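PDB 2DT5: redox-sensing transcriptional repressor Rex from Thermus thermophilus, which probably modulates transcription in response to the cellular NADH/NAD(+) redox balance, acting as a DNA-binding homodimer. Local coordinates for residues Leu18-Glu22 / Val64-Lys68; Trp81-Gly87 / Ile141-Thr147. The protein carries 1 engineered substitution. All coordinates share one frame. Numbering follows the deposited sequence.

Interaction 1: Leu18-Glu22 / Val64-Lys68; sequences LEELE and VPVLK
Leu18 reaches across to the first turn of a second helix and overlaps Leu67 there, its CD1 lying 3.6 Å from Leu67 CG and 3.9 Å from the backbone N of Lys68. Leu18 holds the mt rotamer (chi1 -70°, chi2 167°), and Leu18 CD2 is 4.3 Å from Val64 CG1. Both segments are helical, 18-22 in mid-helix and 64-68 at a helix start, each spanned by an i to i+4 bond: Glu22 N to Leu18 O, 2.8 Å, and Lys68 N to Val64 O, 2.9 Å. The segment axes approach to 9.7 Å and run nearly antiparallel, 152° apart (signed crossing angle -152°). The CA atoms of Leu18 and Val64 come closest, 6.1 Å apart. Val64, in the t rotamer, puts CG1 3.7 Å from Leu18 O and 3.8 Å from Glu22 CB, so that this methyl packs against the turn Leu18-Glu22.

Beside these apolar contacts, toward the more exposed margin, lies a salt bridge. Glu22 (chi1 and chi2 t, chi3 67°) and Lys68 (chi1, chi2 and chi4 t, chi3 115°) extend toward each other, so that Glu22 OE1 meets Lys68 NZ at 2.6 Å. The pairing illustrates a common rule of helix packing: aliphatic contacts inside, opposite charges at the margin. Segment 18-22 belongs to the predicted helix-turn-helix region of this winged-helix domain. Leu34 of helix 31-37 touches Leu18, Leu21 and Leu67, while Thr29 of strand 28-29 packs on Leu18, Leu21 and Val64, joining both helices to the small two-stranded sheet.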
loop_
_atom_site.group_PDB
_atom_site.type_symbol
_atom_site.label_atom_id
_atom_site.label_comp_id
_atom_site.label_asym_id
_atom_site.label_seq_id
_atom_site.Cartn_x
_atom_site.Cartn_y
_atom_site.Cartn_z
ATOM N N LEU B 18 -8.068 -14.302 -8.173
ATOM C CA LEU B 18 -8.864 -14.814 -9.283
ATOM C C LEU B 18 -8.227 -14.492 -10.629
ATOM O O LEU B 18 -8.320 -15.286 -11.568
ATOM C CB LEU B 18 -10.290 -14.225 -9.249
ATOM C CG LEU B 18 -11.243 -14.671 -8.132
ATOM C CD1 LEU B 18 -12.464 -13.741 -8.083
ATOM C CD2 LEU B 18 -11.659 -16.130 -8.373
ATOM N N GLU B 19 -7.604 -13.317 -10.727
ATOM C CA GLU B 19 -6.950 -12.908 -11.962
ATOM C C GLU B 19 -5.796 -13.860 -12.234
ATOM O O GLU B 19 -5.538 -14.212 -13.385
ATOM C CB GLU B 19 -6.391 -11.481 -11.854
ATOM C CG GLU B 19 -7.426 -10.381 -11.653
ATOM C CD GLU B 19 -6.782 -9.023 -11.365
ATOM O OE1 GLU B 19 -5.906 -8.947 -10.472
ATOM O OE2 GLU B 19 -7.155 -8.029 -12.026
ATOM N N GLU B 20 -5.101 -14.274 -11.173
ATOM C CA GLU B 20 -3.975 -15.184 -11.345
ATOM C C GLU B 20 -4.432 -16.632 -11.482
ATOM O O GLU B 20 -3.808 -17.408 -12.194
ATOM C CB GLU B 20 -2.933 -15.014 -10.218
ATOM C CG GLU B 20 -3.469 -14.824 -8.802
ATOM C CD GLU B 20 -2.357 -14.480 -7.786
ATOM O OE1 GLU B 20 -1.627 -13.486 -8.009
ATOM O OE2 GLU B 20 -2.220 -15.202 -6.763
ATOM N N LEU B 21 -5.522 -16.997 -10.816
ATOM C CA LEU B 21 -6.040 -18.348 -10.961
ATOM C C LEU B 21 -6.467 -18.478 -12.421
ATOM O O LEU B 21 -6.249 -19.508 -13.056
ATOM C CB LEU B 21 -7.249 -18.575 -10.055
ATOM C CG LEU B 21 -6.964 -18.963 -8.604
ATOM C CD1 LEU B 21 -8.266 -19.088 -7.843
ATOM C CD2 LEU B 21 -6.222 -20.289 -8.574
ATOM N N GLU B 22 -7.062 -17.415 -12.949
ATOM C CA GLU B 22 -7.515 -17.409 -14.333
ATOM C C GLU B 22 -6.320 -17.459 -15.276
ATOM O O GLU B 22 -6.393 -18.045 -16.356
ATOM C CB GLU B 22 -8.341 -16.151 -14.633
ATOM C CG GLU B 22 -8.965 -16.144 -16.033
ATOM C CD GLU B 22 -9.680 -14.842 -16.367
ATOM O OE1 GLU B 22 -9.002 -13.800 -16.492
ATOM O OE2 GLU B 22 -10.925 -14.856 -16.506
ATOM N N VAL B 64 -14.460 -19.165 -11.566
ATOM C CA VAL B 64 -13.472 -18.105 -11.658
ATOM C C VAL B 64 -13.877 -16.912 -12.517
ATOM O O VAL B 64 -13.966 -15.796 -12.025
ATOM C CB VAL B 64 -12.122 -18.690 -12.164
ATOM C CG1 VAL B 64 -11.115 -17.583 -12.429
ATOM C CG2 VAL B 64 -11.580 -19.671 -11.132
ATOM N N PRO B 65 -14.133 -17.127 -13.810
ATOM C CA PRO B 65 -14.517 -15.967 -14.620
ATOM C C PRO B 65 -15.819 -15.289 -14.209
ATOM O O PRO B 65 -15.975 -14.083 -14.408
ATOM C CB PRO B 65 -14.579 -16.529 -16.042
ATOM C CG PRO B 65 -14.915 -17.985 -15.825
ATOM C CD PRO B 65 -14.069 -18.353 -14.624
ATOM N N VAL B 66 -16.754 -16.058 -13.652
ATOM C CA VAL B 66 -18.041 -15.503 -13.225
ATOM C C VAL B 66 -17.805 -14.583 -12.036
ATOM O O VAL B 66 -18.145 -13.394 -12.074
ATOM C CB VAL B 66 -19.034 -16.613 -12.805
ATOM C CG1 VAL B 66 -20.282 -15.989 -12.131
ATOM C CG2 VAL B 66 -19.447 -17.415 -14.029
ATOM N N LEU B 67 -17.202 -15.142 -10.997
ATOM C CA LEU B 67 -16.905 -14.385 -9.802
ATOM C C LEU B 67 -16.036 -13.153 -10.111
ATOM O O LEU B 67 -16.296 -12.062 -9.606
ATOM C CB LEU B 67 -16.221 -15.290 -8.779
ATOM C CG LEU B 67 -15.888 -14.597 -7.460
ATOM C CD1 LEU B 67 -17.141 -13.953 -6.900
ATOM C CD2 LEU B 67 -15.331 -15.601 -6.480
ATOM N N LYS B 68 -15.027 -13.305 -10.961
ATOM C CA LYS B 68 -14.181 -12.155 -11.270
ATOM C C LYS B 68 -14.994 -11.004 -11.856
ATOM O O LYS B 68 -14.782 -9.844 -11.507
ATOM C CB LYS B 68 -13.057 -12.531 -12.241
ATOM C CG LYS B 68 -12.279 -11.322 -12.750
ATOM C CD LYS B 68 -11.140 -11.721 -13.684
ATOM C CE LYS B 68 -11.391 -11.207 -15.087
ATOM N NZ LYS B 68 -10.297 -11.576 -16.023
#

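Interaction 2: Trp81-Gly87 / Ile141-Thr147; sequences WGLCIVG and IEIALLT. With NAD (nicotinamide-adenine-dinucleotide), chain L.
Two parallel strands, 81-86 and 143-146, lie side by side with axes 4.6 Å apart at 24°, and their side chains alternate between two faces. Leu83 (mt) sets CD2 3.5 Å from Ile143 CB and CD1 4.0 Å from Leu145 CD1. Ile85 (mt) follows on that face, CG1 4.2 Å from Leu145 CB. The other face carries Cys84, whose p rotamer brings SG to 3.6 Å from Ala144 CB and 3.8 Å from Ile141 CG2, then Val86 (t), with CG1 3.9 Å from Leu146 CD1 (tp).

The register pairs Leu83 with Ile143 through Val86 with Leu146. Gly82 O accepts from both Glu142 N (2.9 Å) and Ile143 N (3.2 Å); the ladder continues with Cys84 N to Ile143 O (3.1 Å), Leu145 N to Cys84 O (2.8 Å), Val86 N to Leu145 O (2.9 Å) and Thr147 N to Val86 O (3.0 Å). These are central strands of the Rossmann fold, and Gly87 opens its GxGxxG sequence where the strand ends at NAD. With phi/psi of 110/80, Gly87 occupies a conformation in which a CB would clash with Thr147 O. Gly87 CA lies 3.5 Å from NAD N3A, Val86 CG1 3.6 Å from NAD C2A, and Thr147 O 3.3 Å from NAD C5D.

Thr147 OG1 (chi1 p) donates a hydrogen bond to Gly87 O at 2.7 Å. At the opposite end, Glu142 folds back (chi1 -62°, chi2 77°) and Glu142 OE1 accepts a hydrogen bond from Gly82 N at 2.8 Å, while Glu142 CB lies 3.7 Å from CE3 at the Trp81 ring edge. Trp81 NE1 is hydrogen-bonded to Gly76 O, and Ser197 of the second subunit packs against Trp81.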
loop_
_atom_site.group_PDB
_atom_site.type_symbol
_atom_site.label_atom_id
_atom_site.label_comp_id
_atom_site.label_asym_id
_atom_site.label_seq_id
_atom_site.Cartn_x
_atom_site.Cartn_y
_atom_site.Cartn_z
ATOM N N TRP B 81 -13.430 5.257 -15.042
ATOM C CA TRP B 81 -13.356 6.481 -14.250
ATOM C C TRP B 81 -12.375 7.503 -14.812
ATOM O O TRP B 81 -11.304 7.148 -15.302
ATOM C CB TRP B 81 -12.934 6.176 -12.815
ATOM C CG TRP B 81 -13.861 5.284 -12.058
ATOM C CD1 TRP B 81 -13.824 3.916 -11.994
ATOM C CD2 TRP B 81 -14.922 5.699 -11.186
ATOM N NE1 TRP B 81 -14.799 3.455 -11.126
ATOM C CE2 TRP B 81 -15.488 4.527 -10.623
ATOM C CE3 TRP B 81 -15.461 6.947 -10.836
ATOM C CZ2 TRP B 81 -16.545 4.571 -9.710
ATOM C CZ3 TRP B 81 -16.523 6.988 -9.925
ATOM C CH2 TRP B 81 -17.054 5.799 -9.380
ATOM N N GLY B 82 -12.736 8.777 -14.728
ATOM C CA GLY B 82 -11.848 9.821 -15.209
ATOM C C GLY B 82 -10.988 10.320 -14.056
ATOM O O GLY B 82 -11.515 10.683 -12.998
ATOM N N LEU B 83 -9.670 10.326 -14.234
ATOM C CA LEU B 83 -8.783 10.789 -13.170
ATOM C C LEU B 83 -7.967 12.010 -13.581
ATOM O O LEU B 83 -7.900 12.375 -14.755
ATOM C CB LEU B 83 -7.751 9.713 -12.726
ATOM C CG LEU B 83 -8.091 8.226 -12.601
ATOM C CD1 LEU B 83 -6.921 7.497 -11.961
ATOM C CD2 LEU B 83 -9.358 8.015 -11.804
ATOM N N CYS B 84 -7.349 12.641 -12.624
ATOM C CA CYS B 84 -6.470 13.757 -12.888
ATOM C C CYS B 84 -5.381 13.707 -11.842
ATOM O O CYS B 84 -5.523 13.083 -10.788
ATOM C CB CYS B 84 -7.221 15.084 -12.829
ATOM S SG CYS B 84 -7.742 15.582 -11.154
ATOM N N ILE B 85 -4.282 14.383 -12.128
ATOM C CA ILE B 85 -3.193 14.452 -11.183
ATOM C C ILE B 85 -3.064 15.932 -10.864
ATOM O O ILE B 85 -3.042 16.774 -11.780
ATOM C CB ILE B 85 -1.877 13.942 -11.802
ATOM C CG1 ILE B 85 -1.992 12.440 -12.132
ATOM C CG2 ILE B 85 -0.745 14.191 -10.833
ATOM C CD1 ILE B 85 -0.838 11.875 -12.981
ATOM N N VAL B 86 -3.019 16.259 -9.579
ATOM C CA VAL B 86 -2.852 17.640 -9.165
ATOM C C VAL B 86 -1.495 17.723 -8.474
ATOM O O VAL B 86 -1.306 17.180 -7.395
ATOM C CB VAL B 86 -3.974 18.078 -8.198
ATOM C CG1 VAL B 86 -3.638 19.457 -7.580
ATOM C CG2 VAL B 86 -5.307 18.151 -8.964
ATOM N N GLY B 87 -0.549 18.403 -9.110
ATOM C CA GLY B 87 0.784 18.502 -8.553
ATOM C C GLY B 87 1.671 17.658 -9.454
ATOM O O GLY B 87 1.970 16.505 -9.153
ATOM N N ILE B 141 -14.090 14.229 -14.751
ATOM C CA ILE B 141 -13.108 13.709 -13.821
ATOM C C ILE B 141 -13.695 13.498 -12.431
ATOM O O ILE B 141 -14.116 14.456 -11.779
ATOM C CB ILE B 141 -11.933 14.678 -13.722
ATOM C CG1 ILE B 141 -11.294 14.828 -15.107
ATOM C CG2 ILE B 141 -10.938 14.185 -12.670
ATOM C CD1 ILE B 141 -10.254 15.924 -15.202
ATOM N N GLU B 142 -13.705 12.250 -11.972
ATOM C CA GLU B 142 -14.269 11.938 -10.669
ATOM C C GLU B 142 -13.239 11.758 -9.554
ATOM O O GLU B 142 -13.522 12.069 -8.395
ATOM C CB GLU B 142 -15.119 10.661 -10.740
ATOM C CG GLU B 142 -16.334 10.702 -11.661
ATOM C CD GLU B 142 -15.984 10.574 -13.139
ATOM O OE1 GLU B 142 -15.028 9.845 -13.475
ATOM O OE2 GLU B 142 -16.684 11.186 -13.974
ATOM N N ILE B 143 -12.053 11.265 -9.906
ATOM C CA ILE B 143 -11.001 10.998 -8.922
ATOM C C ILE B 143 -9.722 11.820 -9.144
ATOM O O ILE B 143 -9.229 11.922 -10.262
ATOM C CB ILE B 143 -10.645 9.482 -8.951
ATOM C CG1 ILE B 143 -11.875 8.672 -8.515
ATOM C CG2 ILE B 143 -9.411 9.191 -8.090
ATOM C CD1 ILE B 143 -11.691 7.155 -8.547
ATOM N N ALA B 144 -9.181 12.394 -8.077
ATOM C CA ALA B 144 -7.966 13.180 -8.219
ATOM C C ALA B 144 -6.818 12.567 -7.433
ATOM O O ALA B 144 -6.997 12.163 -6.290
ATOM C CB ALA B 144 -8.204 14.627 -7.747
ATOM N N LEU B 145 -5.644 12.489 -8.058
ATOM C CA LEU B 145 -4.436 11.976 -7.398
ATOM C C LEU B 145 -3.709 13.233 -6.894
ATOM O O LEU B 145 -3.204 14.042 -7.688
ATOM C CB LEU B 145 -3.558 11.185 -8.396
ATOM C CG LEU B 145 -3.925 9.701 -8.608
ATOM C CD1 LEU B 145 -5.386 9.571 -8.961
ATOM C CD2 LEU B 145 -3.055 9.088 -9.718
ATOM N N LEU B 146 -3.688 13.405 -5.577
ATOM C CA LEU B 146 -3.082 14.575 -4.976
ATOM C C LEU B 146 -1.623 14.356 -4.638
ATOM O O LEU B 146 -1.302 13.668 -3.685
ATOM C CB LEU B 146 -3.839 14.983 -3.708
ATOM C CG LEU B 146 -3.490 16.385 -3.172
ATOM C CD1 LEU B 146 -3.619 17.423 -4.301
ATOM C CD2 LEU B 146 -4.412 16.738 -2.012
ATOM N N THR B 147 -0.749 14.986 -5.412
ATOM C CA THR B 147 0.685 14.860 -5.223
ATOM C C THR B 147 1.372 16.233 -5.105
ATOM O O THR B 147 2.346 16.509 -5.804
ATOM C CB THR B 147 1.295 14.057 -6.401
ATOM O OG1 THR B 147 0.802 14.594 -7.636
ATOM C CG2 THR B 147 0.855 12.581 -6.324
HETATM P PA NAD L . 7.719 18.129 -5.876
HETATM O O1A NAD L . 8.678 17.528 -6.853
HETATM O O2A NAD L . 8.147 19.300 -5.046
HETATM O O5B NAD L . 6.448 18.469 -6.712
HETATM C C5B NAD L . 5.271 19.093 -6.138
HETATM C C4B NAD L . 4.555 19.767 -7.282
HETATM O O4B NAD L . 3.364 20.351 -6.658
HETATM C C3B NAD L . 5.278 21.009 -7.936
HETATM O O3B NAD L . 5.376 20.804 -9.380
HETATM C C2B NAD L . 4.412 22.216 -7.583
HETATM O O2B NAD L . 4.402 23.273 -8.466
HETATM C C1B NAD L . 3.071 21.515 -7.391
HETATM N N9A NAD L . 2.141 22.249 -6.575
HETATM C C8A NAD L . 2.260 22.967 -5.377
HETATM N N7A NAD L . 1.116 23.487 -4.970
HETATM C C5A NAD L . 0.175 23.148 -5.875
HETATM C C6A NAD L . -1.267 23.417 -5.979
HETATM N N6A NAD L . -1.922 24.124 -5.085
HETATM N N1A NAD L . -1.887 22.865 -7.103
HETATM C C2A NAD L . -1.275 22.133 -8.058
HETATM N N3A NAD L . 0.097 21.850 -8.001
HETATM C C4A NAD L . 0.783 22.381 -6.897
HETATM O O3 NAD L . 7.229 16.992 -4.858
HETATM P PN NAD L . 7.283 15.347 -4.947
HETATM O O1N NAD L . 8.606 14.881 -4.491
HETATM O O2N NAD L . 6.812 14.996 -6.320
HETATM O O5D NAD L . 6.206 14.971 -3.802
HETATM C C5D NAD L . 4.797 15.303 -3.979
HETATM C C4D NAD L . 4.034 14.849 -2.791
HETATM O O4D NAD L . 4.169 13.354 -2.668
HETATM C C3D NAD L . 4.570 15.402 -1.403
HETATM O O3D NAD L . 3.462 15.692 -0.524
HETATM C C2D NAD L . 5.374 14.227 -0.878
HETATM O O2D NAD L . 5.642 14.272 0.484
HETATM C C1D NAD L . 4.456 13.030 -1.316
HETATM N N1N NAD L . 5.159 11.733 -1.140
HETATM C C2N NAD L . 4.315 10.635 -0.818
HETATM C C3N NAD L . 4.690 9.372 -0.959
HETATM C C7N NAD L . 3.760 8.268 -0.554
HETATM O O7N NAD L . 4.229 7.113 -0.463
HETATM N N7N NAD L . 2.483 8.569 -0.260
HETATM C C4N NAD L . 6.068 9.016 -1.509
HETATM C C5N NAD L . 6.490 10.096 -2.488
HETATM C C6N NAD L . 6.278 11.424 -2.049
#

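Overall arrangement
The two contacts occupy separate modules, and their order follows the chain: interaction 1 closes at Lys68 before interaction 2 opens at Trp81. Their centres are 29 Å apart, on opposite sides of the chain's centre, and their nearest atoms remain about 13 Å from each other. Interaction 1 packs two helices of the winged-helix DNA-binding part; interaction 2 joins neighbouring strands inside the mixed sheet of the Rossmann domain. They share no sheet, but helix 64-75 leads directly to strand 81-86 as the next element. Such modular building places DNA recognition and nucleotide binding in one polypeptide, consistent with a repressor that reads redox state through NAD.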